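Local coordinates for protein cyclopenase asqI (Emericella nidulans, PDB 5YY3) that converts 4'-methoxycyclopenin into 4'-methoxyviridicatin with loss of methyl isocyanate, a zinc-dependent ring contraction in aspoquinolone biosynthesis, at residues His69-Gly74 with Pro279-Val284; Pro95-Gly100 with Thr126-Ala131; Ala420-Ser425 with Asn485-Thr490; Ala496-Met501 with Gly570-Ala575. One frame throughout, in Å; residues are numbered along the deposited sequence.

Interaction 1 (His69-Gly74 with Pro279-Val284); sequences HKPYNG and PDTLNV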
loop_
_atom_site.group_PDB
_atom_site.type_symbol
_atom_site.label_atom_id
_atom_site.label_comp_id
_atom_site.label_asym_id
_atom_site.label_seq_id
_atom_site.Cartn_x
_atom_site.Cartn_y
_atom_site.Cartn_z
ATOM N N HIS A 69 27.763 38.356 10.794
ATOM C CA HIS A 69 26.982 38.212 12.023
ATOM C C HIS A 69 27.509 37.042 12.842
ATOM O O HIS A 69 27.723 35.953 12.310
ATOM C CB HIS A 69 25.497 38.016 11.707
ATOM C CG HIS A 69 24.781 39.283 11.358
ATOM N ND1 HIS A 69 24.018 39.417 10.216
ATOM C CD2 HIS A 69 24.696 40.469 12.006
ATOM C CE1 HIS A 69 23.503 40.633 10.172
ATOM N NE2 HIS A 69 23.895 41.292 11.247
ATOM N N LYS A 70 27.755 37.293 14.123
ATOM C CA LYS A 70 28.104 36.243 15.064
ATOM C C LYS A 70 27.022 35.174 14.993
ATOM O O LYS A 70 25.837 35.499 14.962
ATOM C CB LYS A 70 28.232 36.823 16.475
ATOM C CG LYS A 70 28.386 35.805 17.583
ATOM C CD LYS A 70 28.628 36.478 18.924
ATOM C CE LYS A 70 29.713 37.540 18.830
ATOM N NZ LYS A 70 30.260 37.927 20.175
ATOM N N PRO A 71 27.415 33.898 14.922
ATOM C CA PRO A 71 26.410 32.846 14.719
ATOM C C PRO A 71 25.481 32.652 15.921
ATOM O O PRO A 71 25.882 32.835 17.080
ATOM C CB PRO A 71 27.257 31.598 14.464
ATOM C CG PRO A 71 28.555 31.885 15.164
ATOM C CD PRO A 71 28.782 33.358 14.964
ATOM N N TYR A 72 24.234 32.294 15.620
ATOM C CA TYR A 72 23.190 32.155 16.631
ATOM C C TYR A 72 22.513 30.790 16.518
ATOM O O TYR A 72 22.269 30.298 15.409
ATOM C CB TYR A 72 22.159 33.293 16.486
ATOM C CG TYR A 72 20.945 33.196 17.404
ATOM C CD1 TYR A 72 21.064 33.393 18.770
ATOM C CD2 TYR A 72 19.679 32.929 16.888
ATOM C CE1 TYR A 72 19.961 33.319 19.602
ATOM C CE2 TYR A 72 18.575 32.853 17.704
ATOM C CZ TYR A 72 18.715 33.049 19.057
ATOM O OH TYR A 72 17.610 32.966 19.864
ATOM N N ASN A 73 22.218 30.182 17.666
ATOM C CA ASN A 73 21.494 28.916 17.704
ATOM C C ASN A 73 20.235 29.053 18.554
ATOM O O ASN A 73 20.276 28.880 19.778
ATOM C CB ASN A 73 22.399 27.803 18.243
ATOM C CG ASN A 73 21.733 26.426 18.250
ATOM O OD1 ASN A 73 20.518 26.289 18.082
ATOM N ND2 ASN A 73 22.537 25.399 18.485
ATOM N N GLY A 74 19.108 29.335 17.898
ATOM C CA GLY A 74 17.840 29.523 18.588
ATOM C C GLY A 74 17.315 28.303 19.336
ATOM O O GLY A 74 16.260 28.374 19.959
ATOM N N PRO A 279 30.438 23.717 14.962
ATOM C CA PRO A 279 31.313 24.579 15.760
ATOM C C PRO A 279 30.815 24.734 17.189
ATOM O O PRO A 279 29.609 24.794 17.439
ATOM C CB PRO A 279 31.272 25.922 15.020
ATOM C CG PRO A 279 30.098 25.845 14.112
ATOM C CD PRO A 279 29.939 24.398 13.758
ATOM N N ASP A 280 31.762 24.793 18.114
ATOM C CA ASP A 280 31.484 24.953 19.529
ATOM C C ASP A 280 30.761 26.289 19.815
ATOM O O ASP A 280 30.095 26.442 20.840
ATOM C CB ASP A 280 32.801 24.850 20.313
ATOM C CG ASP A 280 32.597 24.984 21.794
ATOM O OD1 ASP A 280 31.951 24.081 22.379
ATOM O OD2 ASP A 280 33.055 25.998 22.371
ATOM N N THR A 281 30.871 27.237 18.887
ATOM C CA THR A 281 30.191 28.525 19.011
ATOM C C THR A 281 28.668 28.430 18.841
ATOM O O THR A 281 27.948 29.366 19.187
ATOM C CB THR A 281 30.728 29.547 17.982
ATOM O OG1 THR A 281 30.484 29.084 16.645
ATOM C CG2 THR A 281 32.220 29.778 18.183
ATOM N N LEU A 282 28.180 27.316 18.307
ATOM C CA LEU A 282 26.742 27.120 18.158
ATOM C C LEU A 282 26.161 26.195 19.212
ATOM O O LEU A 282 24.962 26.223 19.485
ATOM C CB LEU A 282 26.426 26.552 16.786
ATOM C CG LEU A 282 26.342 27.504 15.607
ATOM C CD1 LEU A 282 26.001 26.698 14.377
ATOM C CD2 LEU A 282 25.297 28.567 15.868
ATOM N N ASN A 283 27.017 25.388 19.820
ATOM C CA ASN A 283 26.559 24.156 20.433
ATOM C C ASN A 283 27.479 23.667 21.531
ATOM O O ASN A 283 28.589 23.214 21.249
ATOM C CB ASN A 283 26.448 23.079 19.345
ATOM C CG ASN A 283 25.740 21.833 19.817
ATOM O OD1 ASN A 283 24.738 21.906 20.530
ATOM N ND2 ASN A 283 26.275 20.672 19.439
ATOM N N VAL A 284 27.030 23.740 22.777
ATOM C CA VAL A 284 27.826 23.208 23.884
ATOM C C VAL A 284 27.725 21.691 23.845
ATOM O O VAL A 284 26.666 21.152 23.558
ATOM C CB VAL A 284 27.357 23.758 25.264
ATOM C CG1 VAL A 284 27.991 22.965 26.418
ATOM C CG2 VAL A 284 27.693 25.233 25.382
HETATM O O HOH W 1 22.392 22.653 19.209
#
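Asn73 and Leu282 mark the closest approach of two non-repetitive backbones, their CA atoms 5.6 Å apart: 69-74 runs largely extended, whereas 279-284 folds into a turn in which Leu282 N donates to Pro279 O at 3.0 Å. Beyond this turn the carbonyl of Leu282 meets the carboxamide of Asn73, and ND2 gives Leu282 O a hydrogen bond of 2.7 Å. The bond is moderately bent (154° at the hydrogen), with ND2 lying 38° above the carbonyl plane. Asn73 CG stands anti to the backbone N (chi1 -177°), and the amide beyond it is held at both ends, because OD1 accepts from Leu75 N. ND2 also donates to a water 2.8 Å away that in turn donates to Asn283 OD1, a second, solvent-mediated link between the loops.

The apolar part is carried by one methyl. Leu282 CD2 lies 3.5 Å from Tyr72 O and also packs on Pro71 CB and Asn73 CB, and so fits against three consecutive residues. Toward the surface, Pro71 CG packs 3.7 Å from Thr281 OG1.

Tyr72 turns from the contact to pack on helices 77-92 and 114-127, its hydroxyl bonded to Asp119, while the loop backbone pairs with Ile382. The contact thus fastens the loop before helix 288-304 to the one before helix 77-92, with the Tyr72 side chain about 10 Å from that of the zinc ligand His190.

Interaction 2 (Pro95-Gly100 with Thr126-Ala131); sequences PKLEDG and THSKDA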
loop_
_atom_site.group_PDB
_atom_site.type_symbol
_atom_site.label_atom_id
_atom_site.label_comp_id
_atom_site.label_asym_id
_atom_site.label_seq_id
_atom_site.Cartn_x
_atom_site.Cartn_y
_atom_site.Cartn_z
ATOM N N PRO A 95 9.784 52.899 28.877
ATOM C CA PRO A 95 8.397 52.440 29.003
ATOM C C PRO A 95 7.635 52.359 27.673
ATOM O O PRO A 95 6.589 51.712 27.628
ATOM C CB PRO A 95 7.776 53.504 29.914
ATOM C CG PRO A 95 8.510 54.749 29.536
ATOM C CD PRO A 95 9.926 54.315 29.274
ATOM N N LYS A 96 8.135 52.999 26.621
ATOM C CA LYS A 96 7.396 53.044 25.359
ATOM C C LYS A 96 8.063 52.252 24.239
ATOM O O LYS A 96 9.268 52.010 24.263
ATOM C CB LYS A 96 7.191 54.496 24.914
ATOM C CG LYS A 96 6.065 55.205 25.661
ATOM C CD LYS A 96 4.978 55.650 24.691
ATOM C CE LYS A 96 3.647 55.907 25.399
ATOM N NZ LYS A 96 2.498 55.738 24.458
ATOM N N LEU A 97 7.251 51.854 23.261
ATOM C CA LEU A 97 7.704 51.067 22.118
ATOM C C LEU A 97 8.862 51.684 21.366
ATOM O O LEU A 97 9.798 50.984 20.996
ATOM C CB LEU A 97 6.558 50.847 21.134
ATOM C CG LEU A 97 5.570 49.742 21.486
ATOM C CD1 LEU A 97 4.843 49.248 20.229
ATOM C CD2 LEU A 97 6.288 48.605 22.204
ATOM N N GLU A 98 8.790 52.985 21.113
ATOM C CA GLU A 98 9.843 53.646 20.346
ATOM C C GLU A 98 11.171 53.570 21.088
ATOM O O GLU A 98 12.234 53.650 20.473
ATOM C CB GLU A 98 9.485 55.106 20.034
ATOM C CG GLU A 98 8.309 55.651 20.807
ATOM C CD GLU A 98 6.993 55.303 20.159
ATOM O OE1 GLU A 98 6.777 55.690 18.991
ATOM O OE2 GLU A 98 6.176 54.625 20.811
ATOM N N ASP A 99 11.107 53.400 22.407
ATOM C CA ASP A 99 12.317 53.173 23.192
ATOM C C ASP A 99 12.943 51.817 22.819
ATOM O O ASP A 99 14.118 51.752 22.449
ATOM C CB ASP A 99 12.024 53.249 24.697
ATOM C CG ASP A 99 11.627 54.648 25.147
ATOM O OD1 ASP A 99 12.225 55.614 24.626
ATOM O OD2 ASP A 99 10.734 54.787 26.022
ATOM N N GLY A 100 12.159 50.745 22.899
ATOM C CA GLY A 100 12.659 49.417 22.585
ATOM C C GLY A 100 13.185 49.339 21.165
ATOM O O GLY A 100 14.225 48.739 20.897
ATOM N N THR A 126 5.520 41.122 22.616
ATOM C CA THR A 126 4.445 40.330 23.222
ATOM C C THR A 126 4.128 40.755 24.657
ATOM O O THR A 126 2.964 40.740 25.080
ATOM C CB THR A 126 4.783 38.816 23.208
ATOM O OG1 THR A 126 4.867 38.357 21.853
ATOM C CG2 THR A 126 3.724 37.998 23.952
ATOM N N HIS A 127 5.154 41.160 25.400
ATOM C CA HIS A 127 4.984 41.431 26.825
ATOM C C HIS A 127 5.071 42.913 27.186
ATOM O O HIS A 127 4.959 43.276 28.350
ATOM C CB HIS A 127 6.007 40.626 27.617
ATOM C CG HIS A 127 5.882 39.147 27.416
ATOM N ND1 HIS A 127 5.046 38.363 28.181
ATOM C CD2 HIS A 127 6.473 38.316 26.527
ATOM C CE1 HIS A 127 5.132 37.110 27.775
ATOM N NE2 HIS A 127 5.991 37.051 26.773
ATOM N N SER A 128 5.246 43.764 26.178
ATOM C CA SER A 128 5.180 45.209 26.369
ATOM C C SER A 128 3.754 45.713 26.544
ATOM O O SER A 128 2.915 45.550 25.645
ATOM C CB SER A 128 5.805 45.933 25.188
ATOM O OG SER A 128 5.269 47.244 25.106
ATOM N N LYS A 129 3.483 46.341 27.685
ATOM C CA LYS A 129 2.160 46.894 27.949
ATOM C C LYS A 129 1.844 47.986 26.939
ATOM O O LYS A 129 0.697 48.134 26.507
ATOM C CB LYS A 129 2.058 47.443 29.368
ATOM C CG LYS A 129 0.684 48.052 29.668
ATOM C CD LYS A 129 0.280 47.939 31.138
ATOM C CE LYS A 129 -1.064 48.612 31.369
ATOM N NZ LYS A 129 -1.322 48.926 32.807
ATOM N N ASP A 130 2.867 48.739 26.546
ATOM C CA ASP A 130 2.686 49.755 25.513
ATOM C C ASP A 130 2.232 49.107 24.205
ATOM O O ASP A 130 1.272 49.562 23.583
ATOM C CB ASP A 130 3.973 50.554 25.281
ATOM C CG ASP A 130 3.722 51.865 24.547
ATOM O OD1 ASP A 130 2.702 52.530 24.844
ATOM O OD2 ASP A 130 4.536 52.226 23.663
ATOM N N ALA A 131 2.916 48.042 23.799
ATOM C CA ALA A 131 2.594 47.392 22.532
ATOM C C ALA A 131 1.194 46.788 22.568
ATOM O O ALA A 131 0.450 46.883 21.596
ATOM C CB ALA A 131 3.631 46.317 22.188
HETATM O O HOH W 2 5.463 49.352 28.376
HETATM O O HOH W 3 7.491 49.058 25.562
#
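Asp130 OD2 is gripped by the backbone N of Leu97, at 2.8 Å and 166° at the hydrogen, and by the guanidinium of Arg134 in a salt bridge. Leu97 N approaches on the anti side of the carboxylate, 20° out of its plane. The other oxygen, OD1, takes Lys96 NZ in a salt bridge whose hydrogen bond is weak at 3.2 Å; the lysine crosses the aspartate at about a right angle. Asp130 CG is anti to its backbone N (chi1 -163°), extending toward the start of helix 97-109.

Each side of the contact contains the start of a helix. At one, Lys96 occupies the N-cap and its own N donates to Asp99 OD2 at 3.2 Å. At the other, Ser128 is the N-cap of helix 129-133, OG accepting from Ala131 N at 2.8 Å. A water 2.7 Å from Pro95 O donates to that carbonyl and accepts from Asp130 N, tying the two starts together.

Apolar contact flanks the polar one: Leu97 CD2 sits 3.5 Å from Ala131 CB. The same methyl also lies against the hydroxyl oxygen of Ser128.

Glu98 OE2 comes within 4.1 Å of Asp130 OD2, but both carboxylates bind Arg134, which probably offsets their repulsion. With that arginine, Lys96 and the N-terminal end of helix 97-109 nearby, Asp130 is probably stabilised as the anion, serving helix 97-109 as an acceptor from outside its own sequence.

Interaction 3 (Ala420-Ser425 with Asn485-Thr490); sequences AEVVLS and NPQTLT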
loop_
_atom_site.group_PDB
_atom_site.type_symbol
_atom_site.label_atom_id
_atom_site.label_comp_id
_atom_site.label_asym_id
_atom_site.label_seq_id
_atom_site.Cartn_x
_atom_site.Cartn_y
_atom_site.Cartn_z
ATOM N N ALA A 420 -20.443 20.216 40.067
ATOM C CA ALA A 420 -21.501 21.213 40.196
ATOM C C ALA A 420 -22.803 20.513 40.571
ATOM O O ALA A 420 -23.049 19.383 40.145
ATOM C CB ALA A 420 -21.673 22.002 38.913
ATOM N N GLU A 421 -23.634 21.182 41.370
ATOM C CA GLU A 421 -24.906 20.613 41.792
ATOM C C GLU A 421 -25.907 20.755 40.652
ATOM O O GLU A 421 -26.781 21.637 40.633
ATOM C CB GLU A 421 -25.409 21.286 43.066
ATOM C CG GLU A 421 -24.914 20.641 44.369
ATOM C CD GLU A 421 -25.092 21.562 45.566
ATOM O OE1 GLU A 421 -24.330 22.547 45.662
ATOM O OE2 GLU A 421 -25.995 21.316 46.403
ATOM N N VAL A 422 -25.782 19.846 39.703
ATOM C CA VAL A 422 -26.485 19.969 38.452
ATOM C C VAL A 422 -26.637 18.580 37.848
ATOM O O VAL A 422 -25.861 17.675 38.149
ATOM C CB VAL A 422 -25.714 20.952 37.528
ATOM C CG1 VAL A 422 -25.324 20.319 36.181
ATOM C CG2 VAL A 422 -26.489 22.221 37.364
ATOM N N VAL A 423 -27.663 18.390 37.031
ATOM C CA VAL A 423 -27.789 17.145 36.291
ATOM C C VAL A 423 -27.609 17.448 34.826
ATOM O O VAL A 423 -28.353 18.270 34.277
ATOM C CB VAL A 423 -29.155 16.466 36.514
ATOM C CG1 VAL A 423 -29.338 15.301 35.544
ATOM C CG2 VAL A 423 -29.289 15.995 37.963
ATOM N N LEU A 424 -26.618 16.807 34.201
ATOM C CA LEU A 424 -26.404 16.940 32.761
ATOM C C LEU A 424 -27.072 15.810 32.000
ATOM O O LEU A 424 -27.111 14.671 32.464
ATOM C CB LEU A 424 -24.904 16.951 32.410
ATOM C CG LEU A 424 -24.044 18.141 32.842
ATOM C CD1 LEU A 424 -22.659 18.125 32.166
ATOM C CD2 LEU A 424 -24.768 19.454 32.574
ATOM N N SER A 425 -27.564 16.118 30.808
ATOM C CA SER A 425 -28.135 15.091 29.938
ATOM C C SER A 425 -28.125 15.577 28.503
ATOM O O SER A 425 -27.911 16.760 28.243
ATOM C CB SER A 425 -29.565 14.731 30.361
ATOM O OG SER A 425 -30.458 15.770 30.006
ATOM N N ASN A 485 -30.174 34.862 43.479
ATOM C CA ASN A 485 -29.043 33.983 43.802
ATOM C C ASN A 485 -28.829 32.942 42.696
ATOM O O ASN A 485 -29.295 31.802 42.816
ATOM C CB ASN A 485 -29.278 33.298 45.150
ATOM C CG ASN A 485 -28.051 32.549 45.669
ATOM O OD1 ASN A 485 -26.997 32.492 45.024
ATOM N ND2 ASN A 485 -28.184 31.986 46.868
ATOM N N PRO A 486 -28.132 33.335 41.616
ATOM C CA PRO A 486 -27.870 32.453 40.470
ATOM C C PRO A 486 -26.938 31.293 40.824
ATOM O O PRO A 486 -26.117 31.431 41.734
ATOM C CB PRO A 486 -27.192 33.382 39.445
ATOM C CG PRO A 486 -27.398 34.768 39.945
ATOM C CD PRO A 486 -27.507 34.655 41.435
ATOM N N GLN A 487 -27.077 30.168 40.126
ATOM C CA GLN A 487 -26.083 29.093 40.190
ATOM C C GLN A 487 -25.120 29.227 39.023
ATOM O O GLN A 487 -25.539 29.214 37.862
ATOM C CB GLN A 487 -26.741 27.719 40.154
ATOM C CG GLN A 487 -25.760 26.579 40.337
ATOM C CD GLN A 487 -26.467 25.247 40.504
ATOM O OE1 GLN A 487 -27.651 25.132 40.213
ATOM N NE2 GLN A 487 -25.755 24.248 40.994
ATOM N N THR A 488 -23.836 29.366 39.323
ATOM C CA THR A 488 -22.838 29.460 38.277
ATOM C C THR A 488 -21.958 28.224 38.242
ATOM O O THR A 488 -21.378 27.850 39.239
ATOM C CB THR A 488 -21.974 30.693 38.457
ATOM O OG1 THR A 488 -22.764 31.846 38.146
ATOM C CG2 THR A 488 -20.758 30.642 37.520
ATOM N N LEU A 489 -21.873 27.585 37.083
ATOM C CA LEU A 489 -21.059 26.381 36.926
ATOM C C LEU A 489 -20.286 26.450 35.617
ATOM O O LEU A 489 -20.522 27.322 34.794
ATOM C CB LEU A 489 -21.944 25.135 36.987
ATOM C CG LEU A 489 -23.027 25.195 35.917
ATOM C CD1 LEU A 489 -22.749 24.232 34.769
ATOM C CD2 LEU A 489 -24.413 24.992 36.518
ATOM N N THR A 490 -19.342 25.542 35.449
ATOM C CA THR A 490 -18.529 25.511 34.242
ATOM C C THR A 490 -18.688 24.159 33.549
ATOM O O THR A 490 -18.591 23.104 34.188
ATOM C CB THR A 490 -17.038 25.776 34.551
ATOM O OG1 THR A 490 -16.885 27.096 35.081
ATOM C CG2 THR A 490 -16.173 25.644 33.279
HETATM O O HOH W 4 -23.145 24.367 41.911
#
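Ala420 and Leu489 are the nearest backbone pair, their CA atoms 6.1 Å apart, just where an inverse gamma turn centred on Glu421 leads into strand 422-431; its Val422 N to Ala420 O bond, 2.8 Å, is weak in geometry. The turn presents Glu421 O to Gln487, whose NE2 donates to it at 2.8 Å. The angle at the hydrogen is 155°, but the donor stands well above the carbonyl plane, 47° out of it. Gln487 reaches the turn as an extended chain, CG anti to the backbone N (chi1 -175°), and its other amide atom, OE1, is bonded to Ser475 OG, so the carboxamide is fixed from two directions. NE2 and Glu421 N both donate to one water, at 2.8 Å and 3.3 Å, which so adds a second, bridged link to the direct bond.

Leu489 supplies the apolar half. Its CB lies 3.7 Å from Ala420 CB, and its CD2 meets Val422 CG2 at 3.6 Å, the two side chains crossing at about a right angle.

The two strands are not paired neighbours and meet through side chains and one side-chain-to-backbone bond: 422-431 pairs with 461-475, and 487-497 lies between 508-517 and 571-580. Ala579 of strand 571-580 packs on Ala420 and Val422, and Val473 of strand 461-475 also touches Val422.

Interaction 4 (Ala496-Met501 with Gly570-Ala575); sequences AAEDLM and GMPFVA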
loop_
_atom_site.group_PDB
_atom_site.type_symbol
_atom_site.label_atom_id
_atom_site.label_comp_id
_atom_site.label_asym_id
_atom_site.label_seq_id
_atom_site.Cartn_x
_atom_site.Cartn_y
_atom_site.Cartn_z
ATOM N N ALA A 496 -12.745 12.106 22.268
ATOM C CA ALA A 496 -11.726 11.085 22.158
ATOM C C ALA A 496 -12.142 10.102 21.075
ATOM O O ALA A 496 -13.318 9.756 20.970
ATOM C CB ALA A 496 -11.525 10.381 23.476
ATOM N N ALA A 497 -11.187 9.705 20.238
ATOM C CA ALA A 497 -11.388 8.578 19.335
ATOM C C ALA A 497 -11.871 7.398 20.171
ATOM O O ALA A 497 -11.293 7.110 21.223
ATOM C CB ALA A 497 -10.077 8.229 18.583
ATOM N N GLU A 498 -12.928 6.729 19.722
ATOM C CA GLU A 498 -13.521 5.651 20.516
ATOM C C GLU A 498 -12.503 4.590 20.984
ATOM O O GLU A 498 -12.634 4.048 22.077
ATOM C CB GLU A 498 -14.646 4.980 19.732
ATOM C CG GLU A 498 -15.523 4.055 20.595
ATOM C CD GLU A 498 -16.775 3.545 19.867
ATOM O OE1 GLU A 498 -17.492 4.368 19.257
ATOM O OE2 GLU A 498 -17.048 2.324 19.910
ATOM N N ASP A 499 -11.497 4.291 20.164
ATOM C CA ASP A 499 -10.490 3.287 20.533
ATOM C C ASP A 499 -9.587 3.752 21.672
ATOM O O ASP A 499 -9.132 2.939 22.484
ATOM C CB ASP A 499 -9.618 2.913 19.323
ATOM C CG ASP A 499 -10.384 2.130 18.277
ATOM O OD1 ASP A 499 -11.264 1.337 18.673
ATOM O OD2 ASP A 499 -10.111 2.306 17.063
ATOM N N LEU A 500 -9.316 5.054 21.724
ATOM C CA LEU A 500 -8.393 5.592 22.727
ATOM C C LEU A 500 -9.095 6.049 24.004
ATOM O O LEU A 500 -8.455 6.499 24.944
ATOM C CB LEU A 500 -7.607 6.769 22.145
ATOM C CG LEU A 500 -6.895 6.572 20.812
ATOM C CD1 LEU A 500 -6.190 7.849 20.392
ATOM C CD2 LEU A 500 -5.916 5.426 20.925
ATOM N N MET A 501 -10.417 5.924 24.022
ATOM C CA MET A 501 -11.272 6.513 25.056
ATOM C C MET A 501 -10.897 6.209 26.513
ATOM O O MET A 501 -11.143 7.038 27.389
ATOM C CB MET A 501 -12.713 6.072 24.756
ATOM C CG MET A 501 -13.706 6.166 25.858
ATOM S SD MET A 501 -15.240 5.368 25.351
ATOM C CE MET A 501 -14.575 3.986 24.482
ATOM N N GLY A 570 -17.113 7.742 8.215
ATOM C CA GLY A 570 -17.566 8.325 9.473
ATOM C C GLY A 570 -16.942 7.646 10.680
ATOM O O GLY A 570 -17.333 6.539 11.054
ATOM N N MET A 571 -15.970 8.309 11.299
ATOM C CA MET A 571 -15.201 7.697 12.376
ATOM C C MET A 571 -15.853 7.955 13.725
ATOM O O MET A 571 -16.252 9.079 14.024
ATOM C CB MET A 571 -13.770 8.221 12.358
ATOM C CG MET A 571 -12.869 7.667 13.443
ATOM S SD MET A 571 -11.207 8.323 13.235
ATOM C CE MET A 571 -10.374 7.743 14.726
ATOM N N PRO A 572 -15.976 6.907 14.547
ATOM C CA PRO A 572 -16.665 7.092 15.833
ATOM C C PRO A 572 -15.802 7.776 16.894
ATOM O O PRO A 572 -14.663 7.389 17.140
ATOM C CB PRO A 572 -17.039 5.654 16.246
ATOM C CG PRO A 572 -16.120 4.776 15.488
ATOM C CD PRO A 572 -15.778 5.486 14.207
ATOM N N PHE A 573 -16.366 8.815 17.507
ATOM C CA PHE A 573 -15.732 9.500 18.629
ATOM C C PHE A 573 -16.688 9.532 19.811
ATOM O O PHE A 573 -17.877 9.287 19.660
ATOM C CB PHE A 573 -15.327 10.924 18.247
ATOM C CG PHE A 573 -14.078 11.003 17.418
ATOM C CD1 PHE A 573 -14.063 10.523 16.112
ATOM C CD2 PHE A 573 -12.924 11.583 17.930
ATOM C CE1 PHE A 573 -12.913 10.600 15.329
ATOM C CE2 PHE A 573 -11.773 11.660 17.156
ATOM C CZ PHE A 573 -11.769 11.159 15.840
ATOM N N VAL A 574 -16.175 9.835 20.992
ATOM C CA VAL A 574 -17.042 10.019 22.145
ATOM C C VAL A 574 -16.904 11.447 22.659
ATOM O O VAL A 574 -15.790 11.975 22.745
ATOM C CB VAL A 574 -16.706 9.021 23.272
ATOM C CG1 VAL A 574 -17.535 9.317 24.522
ATOM C CG2 VAL A 574 -16.932 7.591 22.792
ATOM N N ALA A 575 -18.031 12.081 22.958
ATOM C CA ALA A 575 -18.026 13.396 23.582
ATOM C C ALA A 575 -18.284 13.242 25.066
ATOM O O ALA A 575 -19.087 12.417 25.476
ATOM C CB ALA A 575 -19.055 14.303 22.961
#
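Ala496 and Val574 form an antiparallel hydrogen-bonded pair: Val574 N donates to Ala496 O at 2.9 Å and Ala496 N to Val574 O at 3.1 Å. The first bond is the straighter, 165° at the hydrogen against 142°. Beyond the non-hydrogen-bonded pair of Ala497 and Phe573, Glu498 N still donates to Pro572 O at 3.2 Å.

The aromatic contact is a CH-pi interaction. Ala497 CA sits over one face of the Phe573 ring, 4.0 Å from its centroid and 25° off the normal, displaced toward the rim. Met571 O of the same strand lies at the ring's edge, in plane.

Apolar contacts continue the packing. Ala497 CB touches Met571 CE at 3.9 Å, the end of a fully extended methionine, while Met501 SD meets Val574 CG2 at 3.8 Å. The Glu498 side chain crosses Pro572 at about a right angle, OE1 3.3 Å from CB.

Strand 571-580 is bonded on its other edge to strand 636-644, through Met571, Phe573 and Ala575. Met571 and Phe573 also pack on helix 210-231, joining the Ig-like sheet to the helical domain, and Leu500 reaches Phe246 of the second subunit.

How the interactions relate
The four contacts divide between the two parts of the hemocyanin-like chain. Interactions 1 and 2 lie in the helical part, their centres 29 Å apart, interaction 2 being nested along the chain within the loop that interaction 1 closes. Interactions 3 and 4 share strand 487-497, one at its start and the other at its end; their centres are 27 Å apart and their nearest atoms about 9 Å. Interactions 1 and 4 lie on opposite sides of the chain's centre, 46 Å between centres. Of the four, interaction 1 comes near the zinc site, whose ligands are His186, His190 and His218. Interaction 4, though away from it, packs on helix 210-231, which carries His218.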